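Local structure of serine-threonine phosphatase 2C (Toxoplasma gondii, 2I44) at residues G61-A67 with K133-S138; F66-V71 with L124-C128; A120-V125 with F233-K239; H154-S158 with Y229-F233. The protein probably removes phosphate from serine and threonine side chains of proteins, as a metal-dependent phosphatase of the PP2C family, and here binds calcium ions. Residues are numbered along the deposited sequence.

Interaction 1: residues G61-A67 with K133-S138; sequences GTVGDFA and KDYASS. With CA (calcium ion), chain E.
The end of a β-ladder doubles here as a metal ligand: G61, paired with S138 in an antiparallel non-hydrogen-bonded position (CA-CA 4.0 Å), turns its carbonyl to a calcium ion, G61 O to CA 2.2 Å. Four waters at 2.1 to 2.3 Å from that ion and D60 complete its ligands. One step on, T62 and S137 form the hydrogen-bonded pair, with T62 N to S137 O at 3.0 Å and S137 N to T62 O at 3.2 Å, the latter nearly linear (178°). V63 then takes left-handed angles (66°/61°) and G64 89°/167°, which bend the chain off the strand and into the helix that starts at F66. In this bend V63 CG1 lies 4.0 Å from Y135 CB, and one water bridges G64 O (3.0 Å) and S137 O (2.8 Å). The helix start leans back on the partner segment: A67 CB is 3.3 Å from S137 C, and F66 CB is 3.8 Å from A136 CB. With chi1 t and chi2 near 83°, the F66 ring offers a face to K133, whose CG stands 3.6 Å above the centroid, 10° off the normal, a CH-pi contact. On the other strand S137 (chi1 m) turns OG onto Y135 O at 2.8 Å. A strand that brings Asp-Gly to the metal centre at its C-terminal end, then turns into a helix, is characteristic of the PP2C fold.

Interaction 2: residues F66-V71 with L124-C128; sequences FASENV and LVKMC
This is an oblique helix-helix contact on the outer side of a β-sheet in the PP2C α/β sandwich, between the first turns of helix 66-80 and the C-terminal part of helix 98-130. The N-to-C directions of the two short segments make an angle of 132° and their axes approach to 10.7 Å, so the packing is carried by side chains that reach across. L124 (chi1 t, chi2 p) is the knob, seated in a hole formed by F66, A67, N70 and V71: its CD2 is 4.1 Å from A67 CB and 4.0 Å from V71 CG2, and its CD1 is 3.9 Å from N70 CB. The CA atoms of V71 and L124 are 6.4 Å apart. F66, with chi1 t, presents its ring edge to the other helix, with CZ 4.1 Å from M127 CB and CE2 3.5 Å from C128 SG. That sulfur lies 4.7 Å from the ring centroid and 76° off its normal, a sulfur-aromatic contact. F233 of strand 233-234 touches both helices, at V71 and L124. N70 holds its amide with ND2 to F66 O at 2.9 Å, within its own helix, while its OD1 lies 3.2 Å from CE of M127, a selenomethionine.

Interaction 3: residues A120-V125 with F233-K239; sequences ADNELV and FGGKDLK
D121 (chi1 t, chi2 53°) splits its carboxylate between the two ends of segment 233-239. OD1 accepts a hydrogen bond from G234 N at 2.8 Å (N-H...O 160°), and OD2 forms a salt bridge with K239 NZ at 2.7 Å; N245 also bonds to OD2. K239 reaches this point by an unusual route, chi1 lying between wells at -120° and chi4 m, so that NZ also donates to G234 O at 2.7 Å, and to A232. This joins helix 98-130 to strand 233-234, a short strand paired with strand 137-146 in the sheet that this helix covers in the PP2C sandwich, and to the loop beyond it. At G234 the backbone (81°/-141°) would jam a CB against the preceding carbonyl. F233, chi1 m, turns its ring edge to D121, CD1 to OD1 3.6 Å, while A120 CB sits 4.0 Å from F233 CE1 and L124 CD2 lies 3.7 Å from F233 CB. Farther along, V125 CG1 is 4.3 Å from K236 CG, and K236 (chi3 and chi4 p) curls its NZ onto D237 OD1 at 2.8 Å.

Interaction 4: residues H154-S158 with Y229-F233; sequences HLGDS and YSRAF
L155, in the m,t rotamer, lays CD1 over the face of the F233 ring, 4.2 Å from the centroid and only 3° off its normal, a CH-pi contact with the methyl almost directly above the ring centre. F233 has chi1 m, which brings its ring to this methyl, and the other branch of L155 lies on R231, CD2 to R231 CB 3.8 Å. The two segments run past each other with L155 opposite A232, CA-CA 5.0 Å. They are not paired as a ladder: G156 N and R231 O are 3.2 Å apart, but the angle is too poor for a hydrogen bond, and G156 N bonds to H179 instead. Residues 156-158 open the GDSR sequence characteristic of PP2C phosphatases, on the turn where strand 149-155 ends. G156 (104°/-149°) has its CA 4.0 Å from Y229 CD1, so the tyrosine, chi1 p, fits against bare backbone. D157, chi1 also p, comes within 3.6 Å of the same ring, OD2 to Y229 CD2; this oxygen is held in a salt bridge by K180, and the side chain is about 6 Å from a bound calcium. From R231 the extended side chain leads off to a salt bridge with E186.

Overall arrangement
From the N terminus, interaction 1 closes a loop of 65 mostly helical residues between strand 53-62 and strand 137-146, beside the calcium. Interaction 2 is nested inside it, folding helix 98-130 back on helix 66-80 and sharing F66 and A67 with interaction 1. Interaction 3 starts on the same helix where interaction 2 ends, with L124 and V125 in common, and crosses interaction 1, because 120-125 lies inside the loop that interaction 1 closes and 233-239 lies beyond it. Its long loop encloses interaction 4, which follows interactions 1 and 2 in series and meets interaction 3 at F233. Strand 233-234 pairs with strand 137-146, S138 O to F233 N 2.9 Å, so all four link one sheet, its covering helices and the metal-site edge.

Interaction 1: residues G61-A67 with K133-S138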
loop_
_atom_site.group_PDB
_atom_site.type_symbol
_atom_site.label_atom_id
_atom_site.label_comp_id
_atom_site.label_asym_id
_atom_site.label_seq_id
_atom_site.Cartn_x
_atom_site.Cartn_y
_atom_site.Cartn_z
ATOM N N GLY A 61 5.867 -7.262 -2.314
ATOM C CA GLY A 61 7.155 -7.695 -1.812
ATOM C C GLY A 61 8.176 -7.869 -2.917
ATOM O O GLY A 61 7.821 -7.990 -4.093
ATOM N N THR A 62 9.448 -7.859 -2.540
ATOM C CA THR A 62 10.542 -8.048 -3.481
ATOM C C THR A 62 11.720 -8.678 -2.727
ATOM O O THR A 62 11.923 -8.408 -1.541
ATOM C CB THR A 62 10.975 -6.715 -4.127
ATOM O OG1 THR A 62 12.074 -6.946 -5.015
ATOM C CG2 THR A 62 11.397 -5.727 -3.073
ATOM N N VAL A 63 12.495 -9.495 -3.436
ATOM C CA VAL A 63 13.627 -10.224 -2.871
ATOM C C VAL A 63 13.031 -11.211 -1.871
ATOM O O VAL A 63 13.321 -11.167 -0.678
ATOM C CB VAL A 63 14.638 -9.300 -2.138
ATOM C CG1 VAL A 63 15.879 -10.095 -1.771
ATOM C CG2 VAL A 63 15.015 -8.111 -3.020
ATOM N N GLY A 64 12.191 -12.103 -2.380
ATOM C CA GLY A 64 11.527 -13.071 -1.528
ATOM C C GLY A 64 10.223 -12.477 -1.029
ATOM O O GLY A 64 10.002 -11.272 -1.157
ATOM N N ASP A 65 9.356 -13.308 -0.463
ATOM C CA ASP A 65 8.075 -12.828 0.042
ATOM C C ASP A 65 8.086 -12.582 1.553
ATOM O O ASP A 65 7.053 -12.277 2.143
ATOM C CB ASP A 65 6.957 -13.826 -0.297
ATOM C CG ASP A 65 7.216 -15.226 0.263
ATOM O OD1 ASP A 65 7.965 -15.358 1.256
ATOM O OD2 ASP A 65 6.656 -16.201 -0.288
ATOM N N PHE A 66 9.251 -12.698 2.177
ATOM C CA PHE A 66 9.335 -12.525 3.621
ATOM C C PHE A 66 8.733 -11.234 4.177
ATOM O O PHE A 66 7.919 -11.272 5.097
ATOM C CB PHE A 66 10.788 -12.638 4.092
ATOM C CG PHE A 66 10.936 -12.578 5.585
ATOM C CD1 PHE A 66 10.754 -13.716 6.363
ATOM C CD2 PHE A 66 11.227 -11.375 6.216
ATOM C CE1 PHE A 66 10.861 -13.653 7.756
ATOM C CE2 PHE A 66 11.334 -11.302 7.605
ATOM C CZ PHE A 66 11.151 -12.445 8.375
ATOM N N ALA A 67 9.136 -10.091 3.638
ATOM C CA ALA A 67 8.623 -8.820 4.135
ATOM C C ALA A 67 7.118 -8.651 3.944
ATOM O O ALA A 67 6.418 -8.269 4.886
ATOM C CB ALA A 67 9.373 -7.656 3.492
ATOM N N LYS A 133 17.308 -12.022 7.043
ATOM C CA LYS A 133 16.716 -11.578 5.781
ATOM C C LYS A 133 17.295 -10.181 5.520
ATOM O O LYS A 133 16.722 -9.178 5.940
ATOM C CB LYS A 133 15.192 -11.502 5.923
ATOM C CG LYS A 133 14.537 -12.818 6.307
ATOM C CD LYS A 133 14.719 -13.843 5.202
ATOM C CE LYS A 133 14.136 -15.186 5.590
ATOM N NZ LYS A 133 14.224 -16.128 4.445
ATOM N N ASP A 134 18.429 -10.121 4.828
ATOM C CA ASP A 134 19.104 -8.849 4.578
ATOM C C ASP A 134 18.425 -7.819 3.694
ATOM O O ASP A 134 18.524 -6.625 3.963
ATOM C CB ASP A 134 20.508 -9.095 4.023
ATOM C CG ASP A 134 21.408 -9.811 5.008
ATOM O OD1 ASP A 134 21.101 -9.810 6.221
ATOM O OD2 ASP A 134 22.433 -10.363 4.565
ATOM N N TYR A 135 17.738 -8.261 2.646
ATOM C CA TYR A 135 17.112 -7.309 1.745
ATOM C C TYR A 135 15.620 -7.479 1.508
ATOM O O TYR A 135 15.019 -6.687 0.785
ATOM C CB TYR A 135 17.864 -7.321 0.410
ATOM C CG TYR A 135 19.295 -6.837 0.524
ATOM C CD1 TYR A 135 19.590 -5.472 0.551
ATOM C CD2 TYR A 135 20.352 -7.744 0.643
ATOM C CE1 TYR A 135 20.904 -5.016 0.693
ATOM C CE2 TYR A 135 21.672 -7.301 0.789
ATOM C CZ TYR A 135 21.941 -5.936 0.812
ATOM O OH TYR A 135 23.235 -5.490 0.953
ATOM N N ALA A 136 15.019 -8.502 2.102
ATOM C CA ALA A 136 13.585 -8.711 1.926
ATOM C C ALA A 136 12.876 -7.396 2.244
ATOM O O ALA A 136 13.016 -6.854 3.344
ATOM C CB ALA A 136 13.084 -9.825 2.848
ATOM N N SER A 137 12.131 -6.886 1.266
ATOM C CA SER A 137 11.413 -5.626 1.406
ATOM C C SER A 137 9.997 -5.714 0.841
ATOM O O SER A 137 9.612 -6.721 0.240
ATOM C CB SER A 137 12.152 -4.510 0.658
ATOM O OG SER A 137 13.500 -4.396 1.067
ATOM N N SER A 138 9.229 -4.643 1.031
ATOM C CA SER A 138 7.868 -4.584 0.521
ATOM C C SER A 138 7.352 -3.148 0.462
ATOM O O SER A 138 7.675 -2.311 1.318
ATOM C CB SER A 138 6.928 -5.425 1.401
ATOM O OG SER A 138 5.583 -5.379 0.935
HETATM CA CA CA E . 7.171 -7.710 -6.175
HETATM O O HOH W 1 9.190 -9.394 0.978
HETATM O O HOH W 2 6.522 -7.409 -8.137
HETATM O O HOH W 3 8.596 -5.945 -6.679
HETATM O O HOH W 4 8.327 -9.629 -6.552
HETATM O O HOH W 5 5.442 -9.053 -5.974
#

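Interaction 2: residues F66-V71 with L124-C128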
loop_
_atom_site.group_PDB
_atom_site.type_symbol
_atom_site.label_atom_id
_atom_site.label_comp_id
_atom_site.label_asym_id
_atom_site.label_seq_id
_atom_site.Cartn_x
_atom_site.Cartn_y
_atom_site.Cartn_z
ATOM N N PHE A 66 9.251 -12.698 2.177
ATOM C CA PHE A 66 9.335 -12.525 3.621
ATOM C C PHE A 66 8.733 -11.234 4.177
ATOM O O PHE A 66 7.919 -11.272 5.097
ATOM C CB PHE A 66 10.788 -12.638 4.092
ATOM C CG PHE A 66 10.936 -12.578 5.585
ATOM C CD1 PHE A 66 10.754 -13.716 6.363
ATOM C CD2 PHE A 66 11.227 -11.375 6.216
ATOM C CE1 PHE A 66 10.861 -13.653 7.756
ATOM C CE2 PHE A 66 11.334 -11.302 7.605
ATOM C CZ PHE A 66 11.151 -12.445 8.375
ATOM N N ALA A 67 9.136 -10.091 3.638
ATOM C CA ALA A 67 8.623 -8.820 4.135
ATOM C C ALA A 67 7.118 -8.651 3.944
ATOM O O ALA A 67 6.418 -8.269 4.886
ATOM C CB ALA A 67 9.373 -7.656 3.492
ATOM N N SER A 68 6.611 -8.922 2.742
ATOM C CA SER A 68 5.173 -8.768 2.500
ATOM C C SER A 68 4.347 -9.809 3.269
ATOM O O SER A 68 3.283 -9.497 3.804
ATOM C CB SER A 68 4.863 -8.855 0.999
ATOM O OG SER A 68 5.259 -10.103 0.449
ATOM N N GLU A 69 4.843 -11.041 3.336
ATOM C CA GLU A 69 4.127 -12.105 4.034
ATOM C C GLU A 69 3.913 -11.799 5.517
ATOM O O GLU A 69 2.853 -12.093 6.079
ATOM C CB GLU A 69 4.882 -13.428 3.876
ATOM C CG GLU A 69 4.380 -14.578 4.743
ATOM C CD GLU A 69 2.915 -14.936 4.518
ATOM O OE1 GLU A 69 2.306 -14.478 3.523
ATOM O OE2 GLU A 69 2.374 -15.699 5.347
ATOM N N ASN A 70 4.923 -11.203 6.142
ATOM C CA ASN A 70 4.845 -10.866 7.554
ATOM C C ASN A 70 4.221 -9.510 7.869
ATOM O O ASN A 70 3.315 -9.421 8.706
ATOM C CB ASN A 70 6.239 -10.953 8.175
ATOM C CG ASN A 70 6.691 -12.386 8.368
ATOM O OD1 ASN A 70 6.291 -13.044 9.324
ATOM N ND2 ASN A 70 7.510 -12.884 7.444
ATOM N N VAL A 71 4.691 -8.457 7.206
ATOM C CA VAL A 71 4.163 -7.124 7.479
ATOM C C VAL A 71 2.643 -7.084 7.408
ATOM O O VAL A 71 2.009 -6.297 8.109
ATOM C CB VAL A 71 4.759 -6.058 6.510
ATOM C CG1 VAL A 71 3.918 -5.945 5.250
ATOM C CG2 VAL A 71 4.872 -4.713 7.221
ATOM N N LEU A 124 9.183 -5.673 12.062
ATOM C CA LEU A 124 9.547 -6.467 10.893
ATOM C C LEU A 124 11.076 -6.573 10.765
ATOM O O LEU A 124 11.619 -7.665 10.580
ATOM C CB LEU A 124 8.963 -5.842 9.619
ATOM C CG LEU A 124 9.284 -6.570 8.309
ATOM C CD1 LEU A 124 8.684 -7.969 8.342
ATOM C CD2 LEU A 124 8.731 -5.784 7.124
ATOM N N VAL A 125 11.758 -5.436 10.867
ATOM C CA VAL A 125 13.213 -5.398 10.748
ATOM C C VAL A 125 13.909 -6.269 11.794
ATOM O O VAL A 125 14.939 -6.884 11.511
ATOM C CB VAL A 125 13.747 -3.938 10.837
ATOM C CG1 VAL A 125 15.269 -3.936 10.887
ATOM C CG2 VAL A 125 13.271 -3.131 9.613
ATOM N N LYS A 126 13.360 -6.316 13.004
ATOM C CA LYS A 126 13.938 -7.153 14.051
ATOM C C LYS A 126 13.766 -8.615 13.652
ATOM O O LYS A 126 14.604 -9.458 13.968
ATOM C CB LYS A 126 13.247 -6.895 15.394
ATOM C CG LYS A 126 13.558 -5.534 15.989
ATOM C CD LYS A 126 12.747 -5.295 17.250
ATOM C CE LYS A 126 12.856 -3.851 17.704
ATOM N NZ LYS A 126 11.929 -3.583 18.841
HETATM N N MSE A 127 12.669 -8.916 12.963
HETATM C CA MSE A 127 12.435 -10.279 12.514
HETATM C C MSE A 127 13.448 -10.599 11.423
HETATM O O MSE A 127 13.999 -11.703 11.370
HETATM C CB MSE A 127 11.027 -10.437 11.951
HETATM C CG MSE A 127 9.915 -10.320 12.980
HETATM SE SE MSE A 127 8.177 -10.582 12.151
HETATM C CE MSE A 127 8.305 -12.495 11.810
ATOM N N CYS A 128 13.691 -9.624 10.551
ATOM C CA CYS A 128 14.646 -9.802 9.464
ATOM C C CYS A 128 16.043 -10.038 10.027
ATOM O O CYS A 128 16.841 -10.773 9.442
ATOM C CB CYS A 128 14.656 -8.575 8.554
ATOM S SG CYS A 128 13.109 -8.315 7.659
#

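Interaction 3: residues A120-V125 with F233-K239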
loop_
_atom_site.group_PDB
_atom_site.type_symbol
_atom_site.label_atom_id
_atom_site.label_comp_id
_atom_site.label_asym_id
_atom_site.label_seq_id
_atom_site.Cartn_x
_atom_site.Cartn_y
_atom_site.Cartn_z
ATOM N N ALA A 120 5.388 -1.003 12.892
ATOM C CA ALA A 120 5.312 -2.253 12.153
ATOM C C ALA A 120 6.652 -2.520 11.485
ATOM O O ALA A 120 7.072 -3.668 11.363
ATOM C CB ALA A 120 4.211 -2.188 11.116
ATOM N N ASP A 121 7.339 -1.468 11.053
ATOM C CA ASP A 121 8.622 -1.691 10.402
ATOM C C ASP A 121 9.702 -2.082 11.398
ATOM O O ASP A 121 10.550 -2.916 11.096
ATOM C CB ASP A 121 9.085 -0.471 9.604
ATOM C CG ASP A 121 10.262 -0.800 8.695
ATOM O OD1 ASP A 121 10.147 -1.771 7.911
ATOM O OD2 ASP A 121 11.298 -0.105 8.765
ATOM N N ASN A 122 9.679 -1.482 12.584
ATOM C CA ASN A 122 10.679 -1.824 13.593
ATOM C C ASN A 122 10.554 -3.302 13.923
ATOM O O ASN A 122 11.549 -4.017 13.992
ATOM C CB ASN A 122 10.496 -0.990 14.870
ATOM C CG ASN A 122 10.832 0.468 14.663
ATOM O OD1 ASN A 122 11.594 0.820 13.758
ATOM N ND2 ASN A 122 10.280 1.329 15.513
ATOM N N GLU A 123 9.324 -3.765 14.103
ATOM C CA GLU A 123 9.091 -5.161 14.436
ATOM C C GLU A 123 9.506 -6.078 13.285
ATOM O O GLU A 123 10.105 -7.133 13.502
ATOM C CB GLU A 123 7.619 -5.389 14.771
ATOM C CG GLU A 123 7.372 -6.707 15.487
ATOM C CD GLU A 123 5.899 -7.023 15.627
ATOM O OE1 GLU A 123 5.090 -6.069 15.669
ATOM O OE2 GLU A 123 5.554 -8.222 15.706
ATOM N N LEU A 124 9.183 -5.673 12.062
ATOM C CA LEU A 124 9.547 -6.467 10.893
ATOM C C LEU A 124 11.076 -6.573 10.765
ATOM O O LEU A 124 11.619 -7.665 10.580
ATOM C CB LEU A 124 8.963 -5.842 9.619
ATOM C CG LEU A 124 9.284 -6.570 8.309
ATOM C CD1 LEU A 124 8.684 -7.969 8.342
ATOM C CD2 LEU A 124 8.731 -5.784 7.124
ATOM N N VAL A 125 11.758 -5.436 10.867
ATOM C CA VAL A 125 13.213 -5.398 10.748
ATOM C C VAL A 125 13.909 -6.269 11.794
ATOM O O VAL A 125 14.939 -6.884 11.511
ATOM C CB VAL A 125 13.747 -3.938 10.837
ATOM C CG1 VAL A 125 15.269 -3.936 10.887
ATOM C CG2 VAL A 125 13.271 -3.131 9.613
ATOM N N PHE A 233 8.931 -1.227 3.704
ATOM C CA PHE A 233 8.994 -2.031 4.912
ATOM C C PHE A 233 10.158 -2.989 4.653
ATOM O O PHE A 233 10.364 -3.420 3.523
ATOM C CB PHE A 233 7.732 -2.867 5.089
ATOM C CG PHE A 233 6.584 -2.133 5.710
ATOM C CD1 PHE A 233 6.711 -1.552 6.965
ATOM C CD2 PHE A 233 5.354 -2.074 5.064
ATOM C CE1 PHE A 233 5.637 -0.928 7.572
ATOM C CE2 PHE A 233 4.263 -1.448 5.663
ATOM C CZ PHE A 233 4.405 -0.874 6.923
ATOM N N GLY A 234 10.920 -3.323 5.686
ATOM C CA GLY A 234 12.017 -4.251 5.489
ATOM C C GLY A 234 13.274 -3.615 4.926
ATOM O O GLY A 234 13.628 -2.503 5.303
ATOM N N GLY A 235 13.958 -4.318 4.029
ATOM C CA GLY A 235 15.182 -3.781 3.472
ATOM C C GLY A 235 16.188 -3.523 4.587
ATOM O O GLY A 235 16.846 -2.481 4.617
ATOM N N LYS A 236 16.315 -4.481 5.501
ATOM C CA LYS A 236 17.235 -4.345 6.635
ATOM C C LYS A 236 18.574 -3.699 6.286
ATOM O O LYS A 236 18.954 -2.689 6.876
ATOM C CB LYS A 236 17.492 -5.710 7.292
ATOM C CG LYS A 236 18.447 -5.654 8.493
ATOM C CD LYS A 236 18.504 -6.989 9.244
ATOM C CE LYS A 236 19.187 -8.093 8.448
ATOM N NZ LYS A 236 20.655 -7.887 8.325
ATOM N N ASP A 237 19.281 -4.266 5.319
ATOM C CA ASP A 237 20.589 -3.736 4.946
ATOM C C ASP A 237 20.603 -2.506 4.038
ATOM O O ASP A 237 21.608 -2.217 3.385
ATOM C CB ASP A 237 21.444 -4.863 4.359
ATOM C CG ASP A 237 21.833 -5.901 5.413
ATOM O OD1 ASP A 237 21.289 -5.833 6.536
ATOM O OD2 ASP A 237 22.677 -6.778 5.123
ATOM N N LEU A 238 19.491 -1.780 4.011
ATOM C CA LEU A 238 19.388 -0.546 3.232
ATOM C C LEU A 238 18.795 0.552 4.116
ATOM O O LEU A 238 18.898 1.744 3.810
ATOM C CB LEU A 238 18.500 -0.743 1.997
ATOM C CG LEU A 238 19.037 -1.602 0.847
ATOM C CD1 LEU A 238 17.978 -1.717 -0.236
ATOM C CD2 LEU A 238 20.328 -0.993 0.294
ATOM N N LYS A 239 18.187 0.143 5.226
ATOM C CA LYS A 239 17.557 1.086 6.148
ATOM C C LYS A 239 18.546 2.090 6.749
ATOM O O LYS A 239 18.138 3.129 7.278
ATOM C CB LYS A 239 16.820 0.319 7.264
ATOM C CG LYS A 239 15.297 0.593 7.338
ATOM C CD LYS A 239 14.630 0.529 5.967
ATOM C CE LYS A 239 13.122 0.817 6.008
ATOM N NZ LYS A 239 12.281 -0.388 6.316
#

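Interaction 4: residues H154-S158 with Y229-F233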
loop_
_atom_site.group_PDB
_atom_site.type_symbol
_atom_site.label_atom_id
_atom_site.label_comp_id
_atom_site.label_asym_id
_atom_site.label_seq_id
_atom_site.Cartn_x
_atom_site.Cartn_y
_atom_site.Cartn_z
ATOM N N HIS A 154 1.301 5.289 2.615
ATOM C CA HIS A 154 2.034 4.433 1.694
ATOM C C HIS A 154 3.542 4.571 1.758
ATOM O O HIS A 154 4.087 5.564 2.239
ATOM C CB HIS A 154 1.570 4.638 0.238
ATOM C CG HIS A 154 2.345 5.675 -0.517
ATOM N ND1 HIS A 154 2.177 7.028 -0.313
ATOM C CD2 HIS A 154 3.269 5.555 -1.500
ATOM C CE1 HIS A 154 2.960 7.696 -1.141
ATOM N NE2 HIS A 154 3.633 6.827 -1.872
ATOM N N LEU A 155 4.200 3.535 1.261
ATOM C CA LEU A 155 5.647 3.460 1.182
ATOM C C LEU A 155 5.929 2.721 -0.116
ATOM O O LEU A 155 5.425 1.618 -0.322
ATOM C CB LEU A 155 6.226 2.639 2.339
ATOM C CG LEU A 155 6.196 3.179 3.773
ATOM C CD1 LEU A 155 6.769 2.121 4.707
ATOM C CD2 LEU A 155 7.010 4.468 3.873
ATOM N N GLY A 156 6.711 3.321 -1.003
ATOM C CA GLY A 156 7.039 2.619 -2.230
ATOM C C GLY A 156 6.318 3.049 -3.487
ATOM O O GLY A 156 5.946 4.208 -3.626
ATOM N N ASP A 157 6.110 2.107 -4.403
ATOM C CA ASP A 157 5.463 2.441 -5.657
ATOM C C ASP A 157 4.164 1.720 -5.958
ATOM O O ASP A 157 3.793 1.580 -7.117
ATOM C CB ASP A 157 6.437 2.264 -6.821
ATOM C CG ASP A 157 7.056 0.893 -6.846
ATOM O OD1 ASP A 157 6.508 -0.024 -6.199
ATOM O OD2 ASP A 157 8.080 0.731 -7.525
ATOM N N SER A 158 3.487 1.233 -4.924
ATOM C CA SER A 158 2.169 0.633 -5.119
ATOM C C SER A 158 1.288 1.882 -5.032
ATOM O O SER A 158 1.705 2.889 -4.450
ATOM C CB SER A 158 1.817 -0.341 -3.993
ATOM O OG SER A 158 2.545 -1.545 -4.122
ATOM N N TYR A 229 12.590 1.796 -5.459
ATOM C CA TYR A 229 11.756 2.715 -4.697
ATOM C C TYR A 229 12.552 3.049 -3.433
ATOM O O TYR A 229 13.308 2.213 -2.922
ATOM C CB TYR A 229 10.365 2.134 -4.393
ATOM C CG TYR A 229 10.309 0.710 -3.906
ATOM C CD1 TYR A 229 10.325 0.417 -2.546
ATOM C CD2 TYR A 229 10.192 -0.347 -4.806
ATOM C CE1 TYR A 229 10.220 -0.899 -2.093
ATOM C CE2 TYR A 229 10.089 -1.662 -4.363
ATOM C CZ TYR A 229 10.102 -1.928 -3.006
ATOM O OH TYR A 229 9.987 -3.217 -2.552
ATOM N N SER A 230 12.390 4.272 -2.943
ATOM C CA SER A 230 13.152 4.762 -1.793
ATOM C C SER A 230 12.563 4.665 -0.381
ATOM O O SER A 230 13.192 5.108 0.589
ATOM C CB SER A 230 13.554 6.205 -2.074
ATOM O OG SER A 230 12.476 6.887 -2.676
ATOM N N ARG A 231 11.357 4.120 -0.264
ATOM C CA ARG A 231 10.721 3.947 1.039
ATOM C C ARG A 231 10.051 2.583 1.026
ATOM O O ARG A 231 9.495 2.172 0.007
ATOM C CB ARG A 231 9.697 5.060 1.305
ATOM C CG ARG A 231 10.299 6.456 1.238
ATOM C CD ARG A 231 9.416 7.489 1.911
ATOM N NE ARG A 231 9.824 8.853 1.590
ATOM C CZ ARG A 231 9.245 9.942 2.087
ATOM N NH1 ARG A 231 8.233 9.823 2.940
ATOM N NH2 ARG A 231 9.662 11.148 1.710
ATOM N N ALA A 232 10.120 1.875 2.146
ATOM C CA ALA A 232 9.537 0.547 2.209
ATOM C C ALA A 232 9.653 -0.122 3.566
ATOM O O ALA A 232 10.360 0.353 4.465
ATOM C CB ALA A 232 10.205 -0.339 1.167
ATOM N N PHE A 233 8.931 -1.227 3.704
ATOM C CA PHE A 233 8.994 -2.031 4.912
ATOM C C PHE A 233 10.158 -2.989 4.653
ATOM O O PHE A 233 10.364 -3.420 3.523
ATOM C CB PHE A 233 7.732 -2.867 5.089
ATOM C CG PHE A 233 6.584 -2.133 5.710
ATOM C CD1 PHE A 233 6.711 -1.552 6.965
ATOM C CD2 PHE A 233 5.354 -2.074 5.064
ATOM C CE1 PHE A 233 5.637 -0.928 7.572
ATOM C CE2 PHE A 233 4.263 -1.448 5.663
ATOM C CZ PHE A 233 4.405 -0.874 6.923
#